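Side-chain contacts in 5-carboxymethyl-2-hydroxymuconate semialdehyde dehydrogenase (Thermus thermophilus, PDB 2D4E), which probably catalyses the NAD-dependent oxidation of 5-carboxymethyl-2-hydroxymuconate semialdehyde to the corresponding carboxylic acid, as a member of the aldehyde dehydrogenase family: residues C[133-138]-C[182-187]; C[28-33]-C[211-216]. All coordinates share one frame; numbering follows the deposited sequence.

Both contacts belong to the part of the aldehyde dehydrogenase fold built round the parallel five-stranded sheet, about 18 Å apart between centres and not touching each other. Interaction 1 is a buried helix-to-helix contact, apolar and made chiefly of a tyrosine ring, a proline ring and an alanine methyl. Interaction 2 lies further from the centre of the chain, where a short N-terminal strand and its turn meet the end of helix 203-214; one buried phenylalanine there receives the aliphatic part of a lysine whose ammonium end lies near a backbone carbonyl. They hold different elements, yet helix 85-101 borders both, touching Ala136 and Leu187 in the first and Ile211 and Leu212 in the second.

Interaction 1 of 2, residues C[133-138]-C[182-187]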
ATOM      1  N   ALA C 133      15.332  15.638   9.126  1.00 17.24           N
ATOM      2  CA  ALA C 133      15.874  15.120   7.878  1.00 19.22           C
ATOM      3  C   ALA C 133      14.989  13.990   7.362  1.00 21.22           C
ATOM      4  O   ALA C 133      14.786  13.839   6.150  1.00 19.83           O
ATOM      5  CB  ALA C 133      17.299  14.615   8.093  1.00 20.86           C
ATOM      6  N   PHE C 134      14.463  13.203   8.300  1.00 19.53           N
ATOM      7  CA  PHE C 134      13.599  12.071   7.988  1.00 16.56           C
ATOM      8  C   PHE C 134      12.273  12.507   7.363  1.00 18.88           C
ATOM      9  O   PHE C 134      11.952  12.127   6.238  1.00 19.22           O
ATOM     10  CB  PHE C 134      13.328  11.272   9.265  1.00 17.52           C
ATOM     11  CG  PHE C 134      12.406  10.102   9.074  1.00 18.91           C
ATOM     12  CD1 PHE C 134      12.795   9.004   8.310  1.00 19.04           C
ATOM     13  CD2 PHE C 134      11.149  10.090   9.674  1.00 18.47           C
ATOM     14  CE1 PHE C 134      11.951   7.907   8.148  1.00 18.68           C
ATOM     15  CE2 PHE C 134      10.294   8.997   9.516  1.00 20.12           C
ATOM     16  CZ  PHE C 134      10.698   7.902   8.750  1.00 17.09           C
ATOM     17  N   TYR C 135      11.501  13.308   8.088  1.00 17.01           N
ATOM     18  CA  TYR C 135      10.212  13.748   7.574  1.00 19.43           C
ATOM     19  C   TYR C 135      10.299  14.692   6.383  1.00 19.88           C
ATOM     20  O   TYR C 135       9.322  14.875   5.660  1.00 16.72           O
ATOM     21  CB  TYR C 135       9.380  14.371   8.694  1.00 15.42           C
ATOM     22  CG  TYR C 135       8.787  13.323   9.603  1.00 16.58           C
ATOM     23  CD1 TYR C 135       9.310  13.091  10.878  1.00 15.33           C
ATOM     24  CD2 TYR C 135       7.718  12.536   9.173  1.00 13.84           C
ATOM     25  CE1 TYR C 135       8.776  12.098  11.706  1.00 13.54           C
ATOM     26  CE2 TYR C 135       7.178  11.542   9.987  1.00 16.44           C
ATOM     27  CZ  TYR C 135       7.708  11.330  11.252  1.00 15.47           C
ATOM     28  OH  TYR C 135       7.150  10.374  12.066  1.00 21.26           O
ATOM     29  N   ALA C 136      11.473  15.278   6.171  1.00 19.75           N
ATOM     30  CA  ALA C 136      11.663  16.176   5.043  1.00 20.33           C
ATOM     31  C   ALA C 136      11.367  15.403   3.760  1.00 21.23           C
ATOM     32  O   ALA C 136      10.853  15.962   2.788  1.00 21.54           O
ATOM     33  CB  ALA C 136      13.102  16.703   5.023  1.00 17.33           C
ATOM     34  N   GLU C 137      11.682  14.111   3.775  1.00 18.18           N
ATOM     35  CA  GLU C 137      11.468  13.251   2.611  1.00 23.76           C
ATOM     36  C   GLU C 137      10.027  12.755   2.431  1.00 21.41           C
ATOM     37  O   GLU C 137       9.715  12.136   1.413  1.00 25.36           O
ATOM     38  CB  GLU C 137      12.413  12.042   2.668  1.00 24.34           C
ATOM     39  CG  GLU C 137      13.901  12.389   2.705  1.00 34.02           C
ATOM     40  CD  GLU C 137      14.361  13.234   1.517  1.00 43.65           C
ATOM     41  OE1 GLU C 137      13.978  12.920   0.367  1.00 43.82           O
ATOM     42  OE2 GLU C 137      15.125  14.206   1.733  1.00 44.22           O
ATOM     43  N   TYR C 138       9.157  13.007   3.409  1.00 18.22           N
ATOM     44  CA  TYR C 138       7.756  12.581   3.302  1.00 15.58           C
ATOM     45  C   TYR C 138       6.840  13.735   2.870  1.00 18.77           C
ATOM     46  O   TYR C 138       5.707  13.511   2.438  1.00 16.01           O
ATOM     47  CB  TYR C 138       7.253  12.006   4.633  1.00 13.65           C
ATOM     48  CG  TYR C 138       7.806  10.637   4.964  1.00 15.55           C
ATOM     49  CD1 TYR C 138       9.119  10.480   5.396  1.00 23.07           C
ATOM     50  CD2 TYR C 138       7.025   9.494   4.805  1.00 14.40           C
ATOM     51  CE1 TYR C 138       9.648   9.214   5.659  1.00 21.03           C
ATOM     52  CE2 TYR C 138       7.540   8.225   5.063  1.00 19.55           C
ATOM     53  CZ  TYR C 138       8.854   8.093   5.489  1.00 22.84           C
ATOM     54  OH  TYR C 138       9.374   6.845   5.738  1.00 26.24           O
ATOM     55  N   ARG C 182       7.350  15.492  17.034  1.00 12.32           N
ATOM     56  CA  ARG C 182       6.009  15.896  16.605  1.00 17.71           C
ATOM     57  C   ARG C 182       6.031  17.106  15.669  1.00 20.26           C
ATOM     58  O   ARG C 182       5.232  17.203  14.726  1.00 17.64           O
ATOM     59  CB  ARG C 182       5.158  16.234  17.827  1.00 17.28           C
ATOM     60  CG  ARG C 182       5.200  15.182  18.928  1.00 19.54           C
ATOM     61  CD  ARG C 182       4.490  13.893  18.536  1.00 12.81           C
ATOM     62  NE  ARG C 182       4.022  13.206  19.739  1.00 19.65           N
ATOM     63  CZ  ARG C 182       2.899  12.498  19.813  1.00 19.91           C
ATOM     64  NH1 ARG C 182       2.127  12.356  18.743  1.00 17.83           N
ATOM     65  NH2 ARG C 182       2.553  11.927  20.961  1.00 17.45           N
ATOM     66  N   ILE C 183       6.946  18.032  15.942  1.00 17.39           N
ATOM     67  CA  ILE C 183       7.084  19.237  15.144  1.00 14.38           C
ATOM     68  C   ILE C 183       7.458  18.936  13.698  1.00 14.77           C
ATOM     69  O   ILE C 183       6.880  19.495  12.769  1.00 16.91           O
ATOM     70  CB  ILE C 183       8.158  20.168  15.743  1.00 14.02           C
ATOM     71  CG1 ILE C 183       7.743  20.595  17.158  1.00 14.40           C
ATOM     72  CG2 ILE C 183       8.366  21.374  14.830  1.00  9.92           C
ATOM     73  CD1 ILE C 183       8.861  21.265  17.946  1.00 12.57           C
ATOM     74  N   ALA C 184       8.429  18.051  13.513  1.00 10.78           N
ATOM     75  CA  ALA C 184       8.889  17.693  12.180  1.00 12.80           C
ATOM     76  C   ALA C 184       7.756  17.174  11.286  1.00 14.93           C
ATOM     77  O   ALA C 184       7.551  17.679  10.184  1.00 18.05           O
ATOM     78  CB  ALA C 184      10.017  16.664  12.279  1.00 14.90           C
ATOM     79  N   PRO C 185       7.006  16.157  11.741  1.00 14.35           N
ATOM     80  CA  PRO C 185       5.932  15.699  10.856  1.00 13.79           C
ATOM     81  C   PRO C 185       4.846  16.759  10.660  1.00 15.83           C
ATOM     82  O   PRO C 185       4.337  16.935   9.556  1.00 16.51           O
ATOM     83  CB  PRO C 185       5.419  14.427  11.549  1.00 16.00           C
ATOM     84  CG  PRO C 185       5.777  14.632  12.999  1.00 13.02           C
ATOM     85  CD  PRO C 185       7.142  15.275  12.915  1.00 15.88           C
ATOM     86  N   ALA C 186       4.503  17.471  11.730  1.00 17.24           N
ATOM     87  CA  ALA C 186       3.480  18.508  11.648  1.00 16.53           C
ATOM     88  C   ALA C 186       3.812  19.500  10.541  1.00 19.14           C
ATOM     89  O   ALA C 186       2.968  19.802   9.694  1.00 15.38           O
ATOM     90  CB  ALA C 186       3.356  19.235  12.983  1.00 10.58           C
ATOM     91  N   LEU C 187       5.048  19.994  10.541  1.00 16.65           N
ATOM     92  CA  LEU C 187       5.485  20.958   9.535  1.00 16.42           C
ATOM     93  C   LEU C 187       5.606  20.351   8.145  1.00 18.34           C
ATOM     94  O   LEU C 187       5.197  20.966   7.150  1.00 18.50           O
ATOM     95  CB  LEU C 187       6.829  21.571   9.931  1.00 19.64           C
ATOM     96  CG  LEU C 187       6.832  22.488  11.154  1.00 16.59           C
ATOM     97  CD1 LEU C 187       8.255  22.938  11.427  1.00 17.35           C
ATOM     98  CD2 LEU C 187       5.919  23.690  10.904  1.00 17.22           C
TER
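Helix 118-136, near its C-terminal end, and helix 175-188 come together at Tyr135 and Pro185, whose CA atoms lie 5.7 Å apart in the Rossmann-like NAD-binding region of the aldehyde dehydrogenase fold. Pro185 makes a CH-pi contact with the tyrosine ring. Its CB sits over the centre of the Tyr135 ring, 3.7 Å from the centroid and only 10° off the ring normal, while Pro185 CD lies over the same face, 3.7 Å from Tyr135 CD1. Tyr135 CG stands beside the backbone N and anti to the carbonyl carbon (chi1 -76°), which carries the ring across to the proline. Phe134, the residue before it, puts CD2 over the centre of the opposite face, and the phenol ring is thus held between two apolar groups. Its OH makes a weak hydrogen bond to Gly487 N, giving the hydroxyl of this buried residue a polar partner. Helix 175-188 is kinked here: Pro185 N has no hydrogen to donate, and Arg182 N also lacks a bond to the turn before. Arg182 of the same helix forms salt bridges with Glu271 and Glu486. The ring approaches the Ala184 methyl obliquely, with Tyr135 CD1 3.9 Å from Ala184 CB.

Interaction 2 of 2, residues C[28-33]-C[211-216]; sequences LHFIAG and ILKEAD
Phe30 and Lys213 cross at about a right angle, joining strand 29-31 of a small antiparallel beta hairpin to the last turn of helix 203-214. The closer-packed part is apolar: Lys213 CD comes obliquely to the ring, 3.8 Å from Phe30 CE1, and Lys213 CB lies 4.1 Å from Phe30 CZ. Phe30 is buried, with Leu224 of the neighbouring strand 222-224 against it and Phe35 meeting it edge-to-face. Strand 29-31 also bonds to that strand through the backbones of Phe30 and Leu224, at the edge of the parallel sheet. Lys213 is exposed by comparison. Its chain runs extended from the helix (chi1 176°) as far as CE, then bends at chi4 (61°), which brings NZ to 3.8 Å from Gly33 O in the hairpin turn. That is too long for a hydrogen bond, so the lysine end, on an exposed residue, forms the looser, solvent side. After Lys213 the helix closes in a Schellman motif, Asp216 taking a positive phi while its N bonds to Lys213 O at 2.9 Å. The chemistry is therefore divided along one side chain: methylenes pack against the aromatic ring, and the ammonium group, near the carbonyl, probably gains a modest electrostatic attraction.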
ATOM      1  N   LEU C  28      12.086  33.145  26.602  1.00 19.96           N
ATOM      2  CA  LEU C  28      10.826  33.764  26.189  1.00 20.27           C
ATOM      3  C   LEU C  28       9.970  32.942  25.234  1.00 23.47           C
ATOM      4  O   LEU C  28      10.414  31.940  24.671  1.00 23.57           O
ATOM      5  CB  LEU C  28      11.107  35.125  25.546  1.00 20.37           C
ATOM      6  CG  LEU C  28      11.892  36.140  26.387  1.00 20.21           C
ATOM      7  CD1 LEU C  28      12.201  37.373  25.552  1.00 17.26           C
ATOM      8  CD2 LEU C  28      11.085  36.510  27.615  1.00 18.83           C
ATOM      9  N   HIS C  29       8.728  33.380  25.063  1.00 25.12           N
ATOM     10  CA  HIS C  29       7.808  32.727  24.146  1.00 23.50           C
ATOM     11  C   HIS C  29       8.213  33.188  22.756  1.00 24.83           C
ATOM     12  O   HIS C  29       8.948  34.162  22.606  1.00 19.73           O
ATOM     13  CB  HIS C  29       6.362  33.197  24.363  1.00 21.55           C
ATOM     14  CG  HIS C  29       5.911  33.181  25.789  1.00 19.66           C
ATOM     15  ND1 HIS C  29       5.835  32.026  26.537  1.00 17.94           N
ATOM     16  CD2 HIS C  29       5.478  34.181  26.595  1.00 20.90           C
ATOM     17  CE1 HIS C  29       5.372  32.315  27.741  1.00 18.53           C
ATOM     18  NE2 HIS C  29       5.148  33.615  27.802  1.00 21.29           N
ATOM     19  N   PHE C  30       7.746  32.472  21.742  1.00 24.55           N
ATOM     20  CA  PHE C  30       7.995  32.870  20.370  1.00 23.10           C
ATOM     21  C   PHE C  30       6.599  32.887  19.759  1.00 24.71           C
ATOM     22  O   PHE C  30       5.990  31.839  19.537  1.00 22.03           O
ATOM     23  CB  PHE C  30       8.875  31.875  19.618  1.00 19.83           C
ATOM     24  CG  PHE C  30       9.332  32.393  18.288  1.00 21.38           C
ATOM     25  CD1 PHE C  30      10.365  33.325  18.212  1.00 19.35           C
ATOM     26  CD2 PHE C  30       8.684  32.013  17.114  1.00 21.07           C
ATOM     27  CE1 PHE C  30      10.746  33.874  16.989  1.00 20.33           C
ATOM     28  CE2 PHE C  30       9.056  32.556  15.881  1.00 18.40           C
ATOM     29  CZ  PHE C  30      10.090  33.490  15.821  1.00 22.22           C
ATOM     30  N   ILE C  31       6.094  34.087  19.508  1.00 22.36           N
ATOM     31  CA  ILE C  31       4.756  34.253  18.969  1.00 23.10           C
ATOM     32  C   ILE C  31       4.743  35.167  17.755  1.00 25.13           C
ATOM     33  O   ILE C  31       5.395  36.213  17.743  1.00 26.25           O
ATOM     34  CB  ILE C  31       3.825  34.820  20.061  1.00 21.48           C
ATOM     35  CG1 ILE C  31       3.816  33.861  21.257  1.00 19.62           C
ATOM     36  CG2 ILE C  31       2.426  35.032  19.508  1.00 24.22           C
ATOM     37  CD1 ILE C  31       3.097  34.384  22.472  1.00 19.89           C
ATOM     38  N   ALA C  32       4.008  34.760  16.727  1.00 25.28           N
ATOM     39  CA  ALA C  32       3.902  35.540  15.505  1.00 23.59           C
ATOM     40  C   ALA C  32       5.267  36.043  15.019  1.00 27.20           C
ATOM     41  O   ALA C  32       5.418  37.213  14.663  1.00 28.84           O
ATOM     42  CB  ALA C  32       2.952  36.718  15.724  1.00 15.26           C
ATOM     43  N   GLY C  33       6.263  35.162  15.029  1.00 25.37           N
ATOM     44  CA  GLY C  33       7.587  35.528  14.547  1.00 24.75           C
ATOM     45  C   GLY C  33       8.530  36.341  15.423  1.00 23.40           C
ATOM     46  O   GLY C  33       9.534  36.842  14.924  1.00 23.04           O
ATOM     47  N   ILE C 211      16.514  28.630  16.572  1.00 19.74           N
ATOM     48  CA  ILE C 211      16.975  27.924  15.392  1.00 15.59           C
ATOM     49  C   ILE C 211      15.946  27.960  14.267  1.00 18.33           C
ATOM     50  O   ILE C 211      16.299  28.210  13.117  1.00 18.07           O
ATOM     51  CB  ILE C 211      17.334  26.466  15.742  1.00 18.96           C
ATOM     52  CG1 ILE C 211      18.572  26.461  16.649  1.00 22.57           C
ATOM     53  CG2 ILE C 211      17.579  25.660  14.472  1.00 14.31           C
ATOM     54  CD1 ILE C 211      18.936  25.104  17.202  1.00 18.67           C
ATOM     55  N   LEU C 212      14.679  27.709  14.577  1.00 19.85           N
ATOM     56  CA  LEU C 212      13.666  27.751  13.531  1.00 19.87           C
ATOM     57  C   LEU C 212      13.578  29.154  12.945  1.00 21.98           C
ATOM     58  O   LEU C 212      13.247  29.320  11.773  1.00 21.85           O
ATOM     59  CB  LEU C 212      12.301  27.308  14.062  1.00 16.89           C
ATOM     60  CG  LEU C 212      12.026  25.813  13.839  1.00 24.15           C
ATOM     61  CD1 LEU C 212      13.109  24.973  14.518  1.00 21.76           C
ATOM     62  CD2 LEU C 212      10.651  25.452  14.368  1.00 16.76           C
ATOM     63  N   LYS C 213      13.879  30.165  13.757  1.00 23.43           N
ATOM     64  CA  LYS C 213      13.851  31.535  13.266  1.00 25.87           C
ATOM     65  C   LYS C 213      15.087  31.752  12.396  1.00 26.27           C
ATOM     66  O   LYS C 213      15.042  32.494  11.419  1.00 27.11           O
ATOM     67  CB  LYS C 213      13.848  32.542  14.419  1.00 27.69           C
ATOM     68  CG  LYS C 213      13.910  33.996  13.953  1.00 26.35           C
ATOM     69  CD  LYS C 213      13.903  34.966  15.124  1.00 36.59           C
ATOM     70  CE  LYS C 213      14.172  36.407  14.678  1.00 44.75           C
ATOM     71  NZ  LYS C 213      13.138  36.919  13.729  1.00 49.15           N
ATOM     72  N   GLU C 214      16.190  31.102  12.755  1.00 24.15           N
ATOM     73  CA  GLU C 214      17.411  31.226  11.974  1.00 23.45           C
ATOM     74  C   GLU C 214      17.209  30.532  10.627  1.00 26.01           C
ATOM     75  O   GLU C 214      17.871  30.866   9.641  1.00 26.55           O
ATOM     76  CB  GLU C 214      18.603  30.599  12.709  1.00 23.19           C
ATOM     77  CG  GLU C 214      19.932  30.805  11.980  1.00 21.00           C
ATOM     78  CD  GLU C 214      21.121  30.163  12.682  1.00 25.99           C
ATOM     79  OE1 GLU C 214      22.248  30.269  12.156  1.00 33.14           O
ATOM     80  OE2 GLU C 214      20.940  29.553  13.754  1.00 27.67           O
ATOM     81  N   ALA C 215      16.296  29.562  10.592  1.00 23.45           N
ATOM     82  CA  ALA C 215      16.001  28.830   9.364  1.00 22.06           C
ATOM     83  C   ALA C 215      15.045  29.675   8.530  1.00 23.03           C
ATOM     84  O   ALA C 215      14.725  29.333   7.395  1.00 23.16           O
ATOM     85  CB  ALA C 215      15.367  27.476   9.686  1.00 15.00           C
ATOM     86  N   ASP C 216      14.591  30.774   9.125  1.00 23.44           N
ATOM     87  CA  ASP C 216      13.687  31.729   8.488  1.00 26.57           C
ATOM     88  C   ASP C 216      12.287  31.208   8.146  1.00 27.12           C
ATOM     89  O   ASP C 216      11.728  31.549   7.103  1.00 27.68           O
ATOM     90  CB  ASP C 216      14.358  32.315   7.235  1.00 27.94           C
ATOM     91  CG  ASP C 216      13.582  33.487   6.643  1.00 33.80           C
ATOM     92  OD1 ASP C 216      13.086  34.333   7.419  1.00 32.81           O
ATOM     93  OD2 ASP C 216      13.481  33.568   5.399  1.00 39.16           O
TER